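Local coordinates for protein enoyl-CoA hydratase subunit II (Geobacillus kaustophilus, PDB 2EJ5) that probably hydrates the double bond of enoyl-CoA thioesters, as a crotonase-family enzyme linked to phenylacetic acid catabolism, at residues Val97-Asn102 with Ser111-Cys116. Numbering follows the deposited sequence.
Sequences VVAAVN and SLALAC
Cys116 wedges its side chain between Val97 and Ala99 of strand 97-101. Its SG lies anti to its own carbonyl carbon (chi1 -66°), a setting that keeps the sulfur on the strand side. The sulfur meets two carbons there: Val97 CG1 and Ala99 CB, each 3.8 Å from Cys116 SG. Cys116 CB fits just as closely, 3.7 Å from Ala99 CB and 3.7 Å from the carbonyl oxygen Val97 O. Val97 brings CG1 to the sulfur because this methyl stands anti to the backbone N (chi1 -177°). This end is the tight part of the contact.

Packing is looser around Ala113. Ala99 CB sits over the backbone of Ala113, 4.1 Å from Ala113 CA. Val101 reaches the same alanine with the tip of one branch, Val101 CG2 to Ala113 CB at 4.1 Å. The backbones stay equally near in both parts, with CA atoms 5.5 Å apart for Ala99 and Ala113 and for Val97 and Cys116. What differs is how closely the side chains meet. All six touching residues are buried, and the side chains that meet are apolar. Solvent comes nearer at Ala115, which is partly exposed and lies off the strand.

The pair belongs to the core of the crotonase fold. The chain leaves strand 97-101, passes the short strand 104-106 of a second sheet, runs through helix 108-115 and returns in the parallel neighbour 118-122, a beta-alpha-beta crossover. Asp117 OD2 accepts a hydrogen bond from Val97 N, and Arg119 NH1 donates hydrogen bonds to both Ala113 O and Cys116 O. Val98 points to the other side of the sheet, onto Phe192 and Leu196 of helix 185-197. On the helix side, Leu90 of helix 75-92 packs on Val97 and Leu112, while helix 142-150 meets Leu114 through His142 and Leu146.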
ATOM      1  N   VAL A  97       4.628 -15.259  13.662  1.00 16.11           N
ATOM      2  CA  VAL A  97       3.316 -15.775  14.036  1.00 17.21           C
ATOM      3  C   VAL A  97       2.568 -16.130  12.780  1.00 17.03           C
ATOM      4  O   VAL A  97       2.325 -15.269  11.893  1.00 17.10           O
ATOM      5  CB  VAL A  97       2.486 -14.747  14.865  1.00 17.93           C
ATOM      6  CG1 VAL A  97       1.173 -15.339  15.301  1.00 18.31           C
ATOM      7  CG2 VAL A  97       3.287 -14.247  16.079  1.00 18.88           C
ATOM      8  N   VAL A  98       2.216 -17.408  12.685  1.00 14.90           N
ATOM      9  CA  VAL A  98       1.452 -17.888  11.583  1.00 14.33           C
ATOM     10  C   VAL A  98       0.006 -18.075  11.991  1.00 15.17           C
ATOM     11  O   VAL A  98      -0.279 -18.782  12.963  1.00 16.60           O
ATOM     12  CB  VAL A  98       2.006 -19.305  11.131  1.00 13.72           C
ATOM     13  CG1 VAL A  98       1.258 -19.776   9.909  1.00 12.92           C
ATOM     14  CG2 VAL A  98       3.521 -19.241  10.909  1.00 13.74           C
ATOM     15  N   ALA A  99      -0.912 -17.464  11.258  1.00 15.23           N
ATOM     16  CA  ALA A  99      -2.349 -17.786  11.370  1.00 15.25           C
ATOM     17  C   ALA A  99      -2.609 -18.983  10.460  1.00 14.84           C
ATOM     18  O   ALA A  99      -2.491 -18.868   9.247  1.00 15.27           O
ATOM     19  CB  ALA A  99      -3.196 -16.617  10.952  1.00 12.65           C
ATOM     20  N   ALA A 100      -2.851 -20.145  11.063  1.00 15.00           N
ATOM     21  CA  ALA A 100      -3.256 -21.333  10.344  1.00 15.42           C
ATOM     22  C   ALA A 100      -4.793 -21.368  10.281  1.00 16.78           C
ATOM     23  O   ALA A 100      -5.465 -21.897  11.197  1.00 17.83           O
ATOM     24  CB  ALA A 100      -2.706 -22.588  11.045  1.00 16.25           C
ATOM     25  N   VAL A 101      -5.351 -20.757   9.237  1.00 16.92           N
ATOM     26  CA  VAL A 101      -6.786 -20.517   9.160  1.00 17.91           C
ATOM     27  C   VAL A 101      -7.439 -21.797   8.600  1.00 19.09           C
ATOM     28  O   VAL A 101      -7.512 -21.987   7.388  1.00 19.72           O
ATOM     29  CB  VAL A 101      -7.121 -19.256   8.274  1.00 17.88           C
ATOM     30  CG1 VAL A 101      -8.667 -18.972   8.275  1.00 16.65           C
ATOM     31  CG2 VAL A 101      -6.322 -18.041   8.761  1.00 14.99           C
ATOM     32  N   ASN A 102      -7.850 -22.678   9.508  1.00 20.25           N
ATOM     33  CA  ASN A 102      -8.404 -24.009   9.178  1.00 20.54           C
ATOM     34  C   ASN A 102      -9.833 -24.016   8.639  1.00 21.57           C
ATOM     35  O   ASN A 102     -10.246 -24.980   7.982  1.00 21.41           O
ATOM     36  CB  ASN A 102      -8.344 -24.930  10.404  1.00 20.18           C
ATOM     37  CG  ASN A 102      -8.976 -24.314  11.631  1.00 21.19           C
ATOM     38  OD1 ASN A 102      -8.484 -23.307  12.158  1.00 15.68           O
ATOM     39  ND2 ASN A 102     -10.055 -24.943  12.133  1.00 20.38           N
ATOM     40  N   SER A 111     -10.017 -10.248  11.870  1.00 14.03           N
ATOM     41  CA  SER A 111      -9.050  -9.283  12.417  1.00 15.04           C
ATOM     42  C   SER A 111      -7.788  -9.924  12.948  1.00 14.76           C
ATOM     43  O   SER A 111      -6.653  -9.461  12.649  1.00 13.33           O
ATOM     44  CB  SER A 111      -9.699  -8.453  13.534  1.00 15.86           C
ATOM     45  OG  SER A 111     -10.829  -7.831  12.978  1.00 17.01           O
ATOM     46  N   LEU A 112      -7.980 -10.955  13.771  1.00 14.01           N
ATOM     47  CA  LEU A 112      -6.857 -11.704  14.333  1.00 14.64           C
ATOM     48  C   LEU A 112      -5.959 -12.278  13.209  1.00 13.25           C
ATOM     49  O   LEU A 112      -4.736 -12.191  13.293  1.00 13.41           O
ATOM     50  CB  LEU A 112      -7.371 -12.870  15.224  1.00 13.93           C
ATOM     51  CG  LEU A 112      -6.260 -13.657  15.925  1.00 16.47           C
ATOM     52  CD1 LEU A 112      -5.449 -12.795  16.859  1.00 16.22           C
ATOM     53  CD2 LEU A 112      -6.860 -14.837  16.724  1.00 16.86           C
ATOM     54  N   ALA A 113      -6.573 -12.877  12.191  1.00 12.29           N
ATOM     55  CA  ALA A 113      -5.796 -13.459  11.088  1.00 13.93           C
ATOM     56  C   ALA A 113      -4.960 -12.389  10.335  1.00 14.01           C
ATOM     57  O   ALA A 113      -3.792 -12.605  10.006  1.00 13.30           O
ATOM     58  CB  ALA A 113      -6.703 -14.232  10.135  1.00 12.26           C
ATOM     59  N   LEU A 114      -5.557 -11.213  10.107  1.00 13.89           N
ATOM     60  CA  LEU A 114      -4.866 -10.126   9.411  1.00 13.12           C
ATOM     61  C   LEU A 114      -3.680  -9.598  10.212  1.00 12.92           C
ATOM     62  O   LEU A 114      -2.718  -9.063   9.630  1.00 12.29           O
ATOM     63  CB  LEU A 114      -5.859  -8.980   9.160  1.00 15.10           C
ATOM     64  CG  LEU A 114      -7.121  -9.251   8.355  1.00 14.91           C
ATOM     65  CD1 LEU A 114      -7.952  -7.948   8.202  1.00 16.11           C
ATOM     66  CD2 LEU A 114      -6.771  -9.849   6.962  1.00 17.51           C
ATOM     67  N   ALA A 115      -3.750  -9.705  11.551  1.00 12.93           N
ATOM     68  CA  ALA A 115      -2.666  -9.214  12.420  1.00 13.41           C
ATOM     69  C   ALA A 115      -1.450 -10.146  12.485  1.00 14.26           C
ATOM     70  O   ALA A 115      -0.374  -9.758  12.993  1.00 13.99           O
ATOM     71  CB  ALA A 115      -3.179  -8.902  13.856  1.00 14.50           C
ATOM     72  N   CYS A 116      -1.614 -11.385  12.007  1.00 14.33           N
ATOM     73  CA  CYS A 116      -0.498 -12.338  12.001  1.00 14.85           C
ATOM     74  C   CYS A 116       0.444 -12.073  10.841  1.00 14.79           C
ATOM     75  O   CYS A 116       0.089 -11.366   9.923  1.00 15.91           O
ATOM     76  CB  CYS A 116      -1.024 -13.776  11.959  1.00 13.85           C
ATOM     77  SG  CYS A 116      -1.930 -14.180  13.518  1.00 19.37           S
TER